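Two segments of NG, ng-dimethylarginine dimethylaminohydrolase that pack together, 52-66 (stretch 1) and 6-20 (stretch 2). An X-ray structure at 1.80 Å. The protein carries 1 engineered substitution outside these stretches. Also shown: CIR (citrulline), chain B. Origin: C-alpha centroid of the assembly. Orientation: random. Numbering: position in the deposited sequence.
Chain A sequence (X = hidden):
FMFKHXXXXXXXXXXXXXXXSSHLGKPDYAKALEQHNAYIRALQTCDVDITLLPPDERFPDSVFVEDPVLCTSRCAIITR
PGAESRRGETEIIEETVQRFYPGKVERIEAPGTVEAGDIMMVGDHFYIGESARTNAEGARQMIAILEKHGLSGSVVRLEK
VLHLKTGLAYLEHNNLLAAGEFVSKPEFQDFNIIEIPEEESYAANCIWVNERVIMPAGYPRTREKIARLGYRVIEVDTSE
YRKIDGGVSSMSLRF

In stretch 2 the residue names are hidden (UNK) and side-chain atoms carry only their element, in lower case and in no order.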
ATOM      1  N   LEU A  52     -10.909 -12.269  -0.307  1.00  9.96           N
ATOM      2  CA  LEU A  52     -11.170 -11.558   0.917  1.00 10.03           C
ATOM      3  C   LEU A  52     -10.981 -12.479   2.099  1.00 10.10           C
ATOM      4  O   LEU A  52     -11.754 -13.400   2.277  1.00 10.03           O
ATOM      5  CB  LEU A  52     -12.603 -11.009   0.848  1.00 11.76           C
ATOM      6  CG  LEU A  52     -13.193 -10.260   2.043  1.00 12.38           C
ATOM      7  CD1 LEU A  52     -12.276  -9.121   2.511  1.00 13.03           C
ATOM      8  CD2 LEU A  52     -14.590  -9.722   1.670  1.00 11.17           C
ATOM      9  N   LEU A  53      -9.927 -12.222   2.871  1.00  9.31           N
ATOM     10  CA  LEU A  53      -9.601 -13.096   4.021  1.00  9.61           C
ATOM     11  C   LEU A  53     -10.343 -12.685   5.266  1.00 10.67           C
ATOM     12  O   LEU A  53     -10.737 -11.539   5.392  1.00 10.78           O
ATOM     13  CB  LEU A  53      -8.082 -13.074   4.251  1.00  9.72           C
ATOM     14  CG  LEU A  53      -7.323 -13.373   2.928  1.00 10.01           C
ATOM     15  CD1 LEU A  53      -5.837 -13.190   3.154  1.00 10.91           C
ATOM     16  CD2 LEU A  53      -7.620 -14.824   2.512  1.00 11.62           C
ATOM     17  N   PRO A  54     -10.527 -13.638   6.189  1.00 11.19           N
ATOM     18  CA  PRO A  54     -11.261 -13.384   7.445  1.00 11.83           C
ATOM     19  C   PRO A  54     -10.450 -12.548   8.440  1.00 11.88           C
ATOM     20  O   PRO A  54      -9.209 -12.483   8.428  1.00 11.99           O
ATOM     21  CB  PRO A  54     -11.511 -14.797   8.002  1.00 11.88           C
ATOM     22  CG  PRO A  54     -10.373 -15.627   7.414  1.00 13.50           C
ATOM     23  CD  PRO A  54     -10.084 -15.034   6.048  1.00 11.70           C
ATOM     24  N   PRO A  55     -11.162 -11.912   9.360  1.00 12.79           N
ATOM     25  CA  PRO A  55     -10.494 -11.084  10.367  1.00 13.18           C
ATOM     26  C   PRO A  55      -9.660 -11.927  11.322  1.00 13.57           C
ATOM     27  O   PRO A  55      -9.942 -13.117  11.530  1.00 13.25           O
ATOM     28  CB  PRO A  55     -11.655 -10.415  11.107  1.00 12.89           C
ATOM     29  CG  PRO A  55     -12.850 -11.274  10.846  1.00 13.62           C
ATOM     30  CD  PRO A  55     -12.636 -11.940   9.508  1.00 12.66           C
ATOM     31  N   ASP A  56      -8.631 -11.331  11.923  1.00 14.02           N
ATOM     32  CA  ASP A  56      -7.829 -12.070  12.911  1.00 14.16           C
ATOM     33  C   ASP A  56      -7.684 -11.114  14.081  1.00 14.31           C
ATOM     34  O   ASP A  56      -6.960 -10.134  13.986  1.00 12.91           O
ATOM     35  CB  ASP A  56      -6.464 -12.454  12.383  1.00 14.32           C
ATOM     36  CG  ASP A  56      -5.757 -13.452  13.280  1.00 16.63           C
ATOM     37  OD1 ASP A  56      -5.896 -13.380  14.535  1.00 16.84           O
ATOM     38  OD2 ASP A  56      -5.089 -14.378  12.776  1.00 15.25           O
ATOM     39  N   GLU A  57      -8.374 -11.401  15.179  1.00 14.08           N
ATOM     40  CA  GLU A  57      -8.342 -10.532  16.349  1.00 15.26           C
ATOM     41  C   GLU A  57      -6.977 -10.346  16.998  1.00 15.52           C
ATOM     42  O   GLU A  57      -6.731  -9.336  17.683  1.00 16.01           O
ATOM     43  CB  GLU A  57      -9.350 -11.046  17.404  1.00 14.31           C
ATOM     44  CG  GLU A  57     -10.785 -10.988  16.925  1.00 15.69           C
ATOM     45  CD  GLU A  57     -11.218  -9.561  16.635  1.00 16.47           C
ATOM     46  OE1 GLU A  57     -10.657  -8.637  17.275  1.00 16.69           O
ATOM     47  OE2 GLU A  57     -12.100  -9.347  15.777  1.00 17.72           O
ATOM     48  N   ARG A  58      -6.079 -11.297  16.797  1.00 14.86           N
ATOM     49  CA  ARG A  58      -4.750 -11.200  17.376  1.00 15.28           C
ATOM     50  C   ARG A  58      -3.918 -10.095  16.720  1.00 14.54           C
ATOM     51  O   ARG A  58      -2.910  -9.722  17.254  1.00 13.99           O
ATOM     52  CB  ARG A  58      -3.970 -12.503  17.193  1.00 15.98           C
ATOM     53  CG  ARG A  58      -4.576 -13.745  17.820  1.00 18.36           C
ATOM     54  CD  ARG A  58      -3.750 -14.970  17.444  1.00 21.40           C
ATOM     55  NE  ARG A  58      -3.831 -15.198  15.999  1.00 22.54           N
ATOM     56  CZ  ARG A  58      -3.319 -16.235  15.384  1.00 24.99           C
ATOM     57  NH1 ARG A  58      -2.701 -17.175  16.104  1.00 26.86           N
ATOM     58  NH2 ARG A  58      -3.449 -16.348  14.065  1.00 25.29           N
ATOM     59  N   PHE A  59      -4.338  -9.617  15.557  1.00 12.79           N
ATOM     60  CA  PHE A  59      -3.593  -8.618  14.804  1.00 12.38           C
ATOM     61  C   PHE A  59      -4.470  -7.423  14.423  1.00 11.15           C
ATOM     62  O   PHE A  59      -5.057  -7.367  13.347  1.00 13.45           O
ATOM     63  CB  PHE A  59      -2.969  -9.240  13.544  1.00 11.61           C
ATOM     64  CG  PHE A  59      -1.950 -10.315  13.850  1.00 13.49           C
ATOM     65  CD1 PHE A  59      -2.314 -11.659  13.772  1.00 12.38           C
ATOM     66  CD2 PHE A  59      -0.659  -9.994  14.230  1.00 12.87           C
ATOM     67  CE1 PHE A  59      -1.413 -12.642  14.061  1.00 12.47           C
ATOM     68  CE2 PHE A  59       0.253 -10.976  14.528  1.00 13.12           C
ATOM     69  CZ  PHE A  59      -0.127 -12.311  14.447  1.00 12.12           C
ATOM     70  N   PRO A  60      -4.560  -6.445  15.320  1.00 10.95           N
ATOM     71  CA  PRO A  60      -5.383  -5.250  15.109  1.00  9.79           C
ATOM     72  C   PRO A  60      -5.212  -4.557  13.746  1.00  9.41           C
ATOM     73  O   PRO A  60      -6.175  -4.049  13.162  1.00  9.76           O
ATOM     74  CB  PRO A  60      -4.870  -4.310  16.198  1.00 10.78           C
ATOM     75  CG  PRO A  60      -4.536  -5.249  17.330  1.00 11.55           C
ATOM     76  CD  PRO A  60      -3.900  -6.458  16.649  1.00 10.56           C
ATOM     77  N   ASP A  61      -3.985  -4.530  13.244  1.00  9.12           N
ATOM     78  CA  ASP A  61      -3.678  -3.858  11.975  1.00  9.10           C
ATOM     79  C   ASP A  61      -3.627  -4.810  10.783  1.00  9.44           C
ATOM     80  O   ASP A  61      -3.187  -4.411   9.693  1.00  9.15           O
ATOM     81  CB  ASP A  61      -2.325  -3.156  12.092  1.00  9.52           C
ATOM     82  CG  ASP A  61      -2.356  -1.942  12.994  1.00 11.43           C
ATOM     83  OD1 ASP A  61      -3.028  -0.958  12.605  1.00 11.74           O
ATOM     84  OD2 ASP A  61      -1.714  -1.928  14.074  1.00 12.48           O
ATOM     85  N   SER A  62      -4.110  -6.048  10.930  1.00  9.82           N
ATOM     86  CA  SER A  62      -4.038  -7.042   9.849  1.00 10.39           C
ATOM     87  C   SER A  62      -4.883  -6.736   8.587  1.00 10.05           C
ATOM     88  O   SER A  62      -4.671  -7.301   7.503  1.00  9.28           O
ATOM     89  CB  SER A  62      -4.238  -8.477  10.403  1.00 10.33           C
ATOM     90  OG  SER A  62      -5.526  -8.595  10.959  1.00 10.45           O
ATOM     91  N   VAL A  63      -5.767  -5.747   8.676  1.00  9.40           N
ATOM     92  CA  VAL A  63      -6.535  -5.261   7.546  1.00  8.79           C
ATOM     93  C   VAL A  63      -5.585  -4.633   6.537  1.00  7.97           C
ATOM     94  O   VAL A  63      -5.884  -4.582   5.344  1.00  8.15           O
ATOM     95  CB  VAL A  63      -7.578  -4.195   7.998  1.00  8.94           C
ATOM     96  CG1 VAL A  63      -6.891  -2.967   8.597  1.00  9.75           C
ATOM     97  CG2 VAL A  63      -8.501  -3.785   6.850  1.00  9.19           C
ATOM     98  N   PHE A  64      -4.432  -4.150   7.006  1.00  7.59           N
ATOM     99  CA  PHE A  64      -3.437  -3.547   6.127  1.00  8.55           C
ATOM    100  C   PHE A  64      -2.517  -4.598   5.509  1.00  8.83           C
ATOM    101  O   PHE A  64      -1.295  -4.661   5.771  1.00  7.97           O
ATOM    102  CB  PHE A  64      -2.627  -2.480   6.880  1.00  8.70           C
ATOM    103  CG  PHE A  64      -3.518  -1.393   7.442  1.00  8.84           C
ATOM    104  CD1 PHE A  64      -3.490  -1.082   8.793  1.00 10.64           C
ATOM    105  CD2 PHE A  64      -4.389  -0.722   6.606  1.00 10.65           C
ATOM    106  CE1 PHE A  64      -4.318  -0.093   9.304  1.00 10.91           C
ATOM    107  CE2 PHE A  64      -5.229   0.291   7.111  1.00 11.85           C
ATOM    108  CZ  PHE A  64      -5.178   0.605   8.456  1.00 11.31           C
ATOM    109  N   VAL A  65      -3.114  -5.415   4.649  1.00  8.30           N
ATOM    110  CA  VAL A  65      -2.417  -6.516   3.985  1.00  8.09           C
ATOM    111  C   VAL A  65      -1.292  -6.079   3.044  1.00  9.07           C
ATOM    112  O   VAL A  65      -0.436  -6.910   2.675  1.00  7.25           O
ATOM    113  CB  VAL A  65      -3.396  -7.435   3.210  1.00  8.58           C
ATOM    114  CG1 VAL A  65      -4.365  -8.094   4.187  1.00  8.15           C
ATOM    115  CG2 VAL A  65      -4.134  -6.653   2.095  1.00 10.50           C
ATOM    116  N   GLU A  66      -1.249  -4.799   2.682  1.00  8.42           N
ATOM    117  CA  GLU A  66      -0.138  -4.324   1.866  1.00  9.06           C
ATOM    118  C   GLU A  66       1.213  -4.580   2.535  1.00  9.21           C
ATOM    119  O   GLU A  66       2.150  -4.893   1.842  1.00 10.14           O
ATOM    120  CB  GLU A  66      -0.276  -2.816   1.607  1.00 10.04           C
ATOM    121  CG  GLU A  66       0.961  -2.160   1.009  1.00  9.56           C
ATOM    122  CD  GLU A  66       0.630  -0.937   0.182  1.00  9.32           C
ATOM    123  OE1 GLU A  66       0.514   0.160   0.770  1.00  8.06           O
ATOM    124  OE2 GLU A  66       0.496  -1.057  -1.042  1.00  9.72           O
ATOM    125  N   UNK A   6      -6.829  -9.041  -6.542  1.00 13.71           N
ATOM    126  CA  UNK A   6      -6.692  -8.254  -5.351  1.00 13.55           C
ATOM    127  C   UNK A   6      -6.858  -9.192  -4.154  1.00 12.15           C
ATOM    128  O   UNK A   6      -7.668 -10.118  -4.221  1.00 10.89           O
ATOM    129  c   UNK A   6      -8.397  -6.873  -4.042  1.00 18.40           C
ATOM    130  c   UNK A   6      -7.792  -7.149  -5.392  1.00 15.83           C
ATOM    131  c   UNK A   6      -7.129  -5.925  -6.063  1.00 17.17           C
ATOM    132  c   UNK A   6      -7.929  -5.221  -7.051  1.00 22.80           C
ATOM    133  N   UNK A   7      -6.064  -8.972  -3.099  1.00  9.14           N
ATOM    134  CA  UNK A   7      -6.236  -9.681  -1.824  1.00  9.32           C
ATOM    135  C   UNK A   7      -6.536  -8.595  -0.782  1.00  8.89           C
ATOM    136  O   UNK A   7      -5.909  -7.522  -0.788  1.00  8.25           O
ATOM    137  c   UNK A   7      -3.248 -12.086  -2.276  1.00 11.05           C
ATOM    138  c   UNK A   7      -4.993 -10.470  -1.380  1.00  8.39           C
ATOM    139  c   UNK A   7      -4.667 -11.568  -2.392  1.00 10.07           C
ATOM    140  c   UNK A   7      -5.178 -11.047   0.018  1.00 10.57           C
ATOM    141  N   UNK A   8      -7.461  -8.870   0.130  1.00  8.63           N
ATOM    142  CA  UNK A   8      -7.824  -7.919   1.199  1.00  8.10           C
ATOM    143  C   UNK A   8      -8.187  -8.731   2.432  1.00  8.95           C
ATOM    144  O   UNK A   8      -8.339  -9.967   2.334  1.00  8.14           O
ATOM    145  c   UNK A   8      -9.022  -7.058   0.794  1.00  8.64           C
ATOM    146  N   UNK A   9      -8.364  -8.081   3.576  1.00  9.17           N
ATOM    147  CA  UNK A   9      -8.755  -8.844   4.781  1.00  8.48           C
ATOM    148  C   UNK A   9      -9.720  -8.015   5.604  1.00  9.62           C
ATOM    149  O   UNK A   9      -9.463  -6.852   5.877  1.00  9.86           O
ATOM    150  n   UNK A   9      -6.569 -13.035   7.574  1.00 12.27           N
ATOM    151  n   UNK A   9      -4.441 -12.904   6.677  1.00 12.77           N
ATOM    152  c   UNK A   9      -7.535  -9.191   5.607  1.00  9.04           C
ATOM    153  n   UNK A   9      -5.545 -10.983   7.279  1.00 11.04           N
ATOM    154  c   UNK A   9      -6.647 -10.191   7.812  1.00  9.81           C
ATOM    155  c   UNK A   9      -5.526 -12.304   7.179  1.00 12.26           C
ATOM    156  c   UNK A   9      -7.827 -10.076   6.868  1.00  9.15           C
ATOM    157  N   UNK A  10     -10.824  -8.617   6.008  1.00  9.20           N
ATOM    158  CA  UNK A  10     -11.820  -7.952   6.836  1.00 10.51           C
ATOM    159  C   UNK A  10     -11.173  -7.401   8.083  1.00 10.16           C
ATOM    160  O   UNK A  10     -10.367  -8.081   8.677  1.00 10.11           O
ATOM    161  c   UNK A  10     -12.862  -9.033   7.227  1.00 11.33           C
ATOM    162  c   UNK A  10     -14.057  -8.439   7.996  1.00 10.52           C
ATOM    163  o   UNK A  10     -13.378  -9.600   6.009  1.00  9.55           O
ATOM    164  N   UNK A  11     -11.534  -6.187   8.510  1.00 10.65           N
ATOM    165  CA  UNK A  11     -10.958  -5.614   9.737  1.00  9.90           C
ATOM    166  C   UNK A  11     -11.454  -6.358  10.986  1.00 10.44           C
ATOM    167  O   UNK A  11     -12.588  -6.871  10.992  1.00 10.64           O
ATOM    168  c   UNK A  11     -12.714  -4.223   8.924  1.00 10.05           C
ATOM    169  c   UNK A  11     -12.510  -5.290   7.858  1.00  9.54           C
ATOM    170  c   UNK A  11     -11.452  -4.160   9.701  1.00  9.76           C
ATOM    171  N   UNK A  12     -10.605  -6.461  12.001  1.00  9.93           N
ATOM    172  CA  UNK A  12     -10.950  -7.140  13.248  1.00 11.45           C
ATOM    173  C   UNK A  12     -11.560  -6.145  14.217  1.00 12.40           C
ATOM    174  O   UNK A  12     -11.417  -4.927  14.044  1.00 12.03           O
ATOM    175  c   UNK A  12      -9.713  -7.737  13.872  1.00 11.65           C
ATOM    176  N   UNK A  13     -12.212  -6.636  15.275  1.00 13.30           N
ATOM    177  CA  UNK A  13     -12.738  -5.710  16.262  1.00 13.92           C
ATOM    178  C   UNK A  13     -11.575  -4.987  16.921  1.00 13.50           C
ATOM    179  O   UNK A  13     -11.716  -3.821  17.333  1.00 14.65           O
ATOM    180  n   UNK A  13     -15.854 -10.127  16.558  1.00 30.60           N
ATOM    181  n   UNK A  13     -14.931  -8.971  18.303  1.00 27.35           N
ATOM    182  c   UNK A  13     -15.636  -7.734  17.971  1.00 22.54           C
ATOM    183  n   UNK A  13     -14.400 -11.200  17.959  1.00 29.25           N
ATOM    184  c   UNK A  13     -13.553  -6.421  17.339  1.00 15.71           C
ATOM    185  c   UNK A  13     -14.924  -6.931  16.880  1.00 17.55           C
ATOM    186  c   UNK A  13     -15.060 -10.103  17.613  1.00 29.13           C
ATOM    187  N   UNK A  14     -10.430  -5.662  17.045  1.00 12.88           N
ATOM    188  CA  UNK A  14      -9.236  -5.058  17.655  1.00 12.97           C
ATOM    189  C   UNK A  14      -8.614  -3.911  16.841  1.00 11.37           C
ATOM    190  O   UNK A  14      -7.656  -3.289  17.296  1.00 11.91           O
ATOM    191  c   UNK A  14      -8.164  -6.100  18.015  1.00 12.93           C
ATOM    192  o   UNK A  14      -7.760  -6.806  16.860  1.00 13.03           O
ATOM    193  N   UNK A  15      -9.172  -3.632  15.671  1.00 11.67           N
ATOM    194  CA  UNK A  15      -8.757  -2.506  14.816  1.00 11.85           C
ATOM    195  C   UNK A  15      -8.749  -1.208  15.629  1.00 11.65           C
ATOM    196  O   UNK A  15      -7.919  -0.336  15.400  1.00 11.08           O
ATOM    197  c   UNK A  15      -8.492  -1.678  11.620  1.00 12.16           C
ATOM    198  c   UNK A  15      -9.444  -1.164  12.683  1.00 12.72           C
ATOM    199  c   UNK A  15     -10.697  -0.593  12.015  1.00 11.84           C
ATOM    200  c   UNK A  15      -9.755  -2.296  13.675  1.00 11.13           C
ATOM    201  N   UNK A  16      -9.689  -1.072  16.569  1.00 12.08           N
ATOM    202  CA  UNK A  16      -9.754   0.134  17.388  1.00 12.44           C
ATOM    203  C   UNK A  16      -8.451   0.404  18.115  1.00 12.72           C
ATOM    204  O   UNK A  16      -8.167   1.558  18.456  1.00 12.27           O
ATOM    205  c   UNK A  16     -10.690  -0.951  19.458  1.00 12.80           C
ATOM    206  c   UNK A  16     -12.244  -0.069  17.685  1.00 14.03           C
ATOM    207  c   UNK A  16     -10.907   0.113  18.404  1.00 13.27           C
ATOM    208  N   UNK A  17      -7.683  -0.665  18.372  1.00 12.10           N
ATOM    209  CA  UNK A  17      -6.399  -0.590  19.046  1.00 13.57           C
ATOM    210  C   UNK A  17      -5.215  -0.695  18.071  1.00 13.03           C
ATOM    211  O   UNK A  17      -4.110  -1.106  18.463  1.00 13.61           O
ATOM    212  c   UNK A  17      -7.345  -1.666  21.155  1.00 19.02           C
ATOM    213  o   UNK A  17      -7.865  -2.668  21.662  1.00 24.96           O
ATOM    214  c   UNK A  17      -6.282  -1.741  20.073  1.00 14.92           C
ATOM    215  o   UNK A  17      -7.710  -0.543  21.556  1.00 21.87           O
ATOM    216  N   UNK A  18      -5.432  -0.352  16.810  1.00 12.57           N
ATOM    217  CA  UNK A  18      -4.369  -0.387  15.823  1.00 12.61           C
ATOM    218  C   UNK A  18      -3.279   0.629  16.146  1.00 12.47           C
ATOM    219  O   UNK A  18      -3.549   1.641  16.769  1.00 11.50           O
ATOM    220  N   UNK A  19      -2.057   0.362  15.693  1.00 12.05           N
ATOM    221  CA  UNK A  19      -0.950   1.280  15.936  1.00 12.41           C
ATOM    222  C   UNK A  19      -1.211   2.638  15.294  1.00 12.40           C
ATOM    223  O   UNK A  19      -1.810   2.707  14.225  1.00 11.81           O
ATOM    224  c   UNK A  19       1.980  -1.090  14.922  1.00 10.58           C
ATOM    225  c   UNK A  19       1.365  -0.420  17.293  1.00 13.12           C
ATOM    226  c   UNK A  19       0.867  -0.606  15.856  1.00 11.40           C
ATOM    227  c   UNK A  19       0.314   0.708  15.305  1.00 11.80           C
ATOM    228  N   UNK A  20      -0.789   3.727  15.946  1.00 12.44           N
ATOM    229  CA  UNK A  20      -0.926   5.024  15.335  1.00 11.68           C
ATOM    230  C   UNK A  20      -0.027   6.074  15.947  1.00 13.62           C
ATOM    231  O   UNK A  20       0.320   6.030  17.115  1.00 12.65           O
ATOM    232  c   UNK A  20      -2.369   5.545  15.371  1.00 11.82           C
ATOM    233  o   UNK A  20      -2.448   6.742  14.561  1.00  9.92           O
ATOM    234  c   UNK A  20      -2.783   5.944  16.780  1.00 11.19           C
TER
HETATM  235  C   CIR B 500       0.589   0.603  11.329  1.00 10.28           C
HETATM  236  O   CIR B 500       1.386  -0.301  10.930  1.00 11.16           O
HETATM  237  OXT CIR B 500       1.018   1.532  12.130  1.00 11.56           O
HETATM  238  CA  CIR B 500      -0.827   0.638  10.820  1.00 10.18           C
HETATM  239  N   CIR B 500      -1.708   1.244  11.836  1.00  9.74           N
HETATM  240  C3  CIR B 500      -0.887   1.437   9.494  1.00  9.08           C
HETATM  241  C4  CIR B 500      -0.152   0.656   8.389  1.00 10.61           C
HETATM  242  C5  CIR B 500      -0.183   1.462   7.101  1.00 12.76           C
HETATM  243  N6  CIR B 500       0.449   0.720   6.002  1.00 11.81           N
HETATM  244  C7  CIR B 500       0.433   1.087   4.731  1.00 13.29           C
HETATM  245  O7  CIR B 500      -0.140   2.114   4.333  1.00 12.13           O
HETATM  246  N8  CIR B 500       1.052   0.297   3.832  1.00 12.44           N
HETATM  247  O   HOH W   1      -8.243  -8.502  10.666  1.00 13.72           O
HETATM  248  O   HOH W   2      -7.530  -5.500  11.488  1.00 14.89           O

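Position 6 has four side-chain carbons, forked at the first, with one arm two carbons long. It is out of reach of stretch 1. This is Ile6.

Position 7 repeats that pattern. A carbon of its side chain lies 3.9 Å from CD1 of Leu53, an apolar contact. It is Ile7.

Position 8 has one side-chain carbon, 4.2 Å from Leu52 CD1. Its backbone O accepts a straight hydrogen bond from Leu53 N at 2.8 Å. It is Ala8.

Position 9 has three carbons, a nitrogen, then a carbon carrying two more nitrogens. One terminal nitrogen donates to Pro54 O. This is Arg9, and the NH1 to Pro54 O distance is 2.8 Å. Leu53 CB lies over one face of the guanidinium, while Ser62 O and Pro54 O sit at its edge.

Position 10 has one carbon carrying an oxygen and a carbon. Its CB points toward stretch 1, and its N donates to Leu53 O at 3.0 Å. It is Thr10.

At position 11 three carbons close a ring onto the backbone nitrogen. CB is 4.1 Å from Val63 CG2. It is Pro11.

Position 12 has one carbon, 3.5 Å from Glu57 OE2. It is Ala12.

Position 13 again has three carbons, a nitrogen and a carbon with two nitrogens. Its backbone N donates to Glu57 OE2 at 2.8 Å. It is Arg13. Glu57 OE2 also lies over the guanidinium face, 3.7 Å from Arg13 NH2, in a long salt bridge of charge alone.

Position 14 has one carbon, then an oxygen. The side-chain oxygen donates to Glu57 O at 2.9 Å, and the backbone N donates to Glu57 OE1 at 3.0 Å. It is Ser14.

Position 15 has four carbons forked at the second. One end packs on Val63. It is Leu15, with CD1 3.7 Å from Val63 CG1.

Position 16 has one carbon carrying two more and makes no contact. It is Val16.

Position 17 has two carbons, the second carrying two oxygens. Its backbone O is 4.0 Å from Pro60 CB. It is Asp17.

Position 18 has no side chain: Gly18. An ideal CB would clash with Asp61 OD1 at 2.8 Å.

Position 19 has four carbons forked at the second. Its backbone N donates to Asp61 OD2 at 2.8 Å. It is Leu19.

Position 20 has one carbon carrying an oxygen and a carbon, without contact: Thr20.

The contact opens as a parallel strand pair. Beyond it, Glu57 and Asp61 receive backbone NH groups. Two waters bridge the loops. Citrulline N donates to Asp61 OD1 and, weakly, to Leu19 O, so the contact reaches the ligand.

Stretch 2 (6-20) IIARTPARSLVDGLT
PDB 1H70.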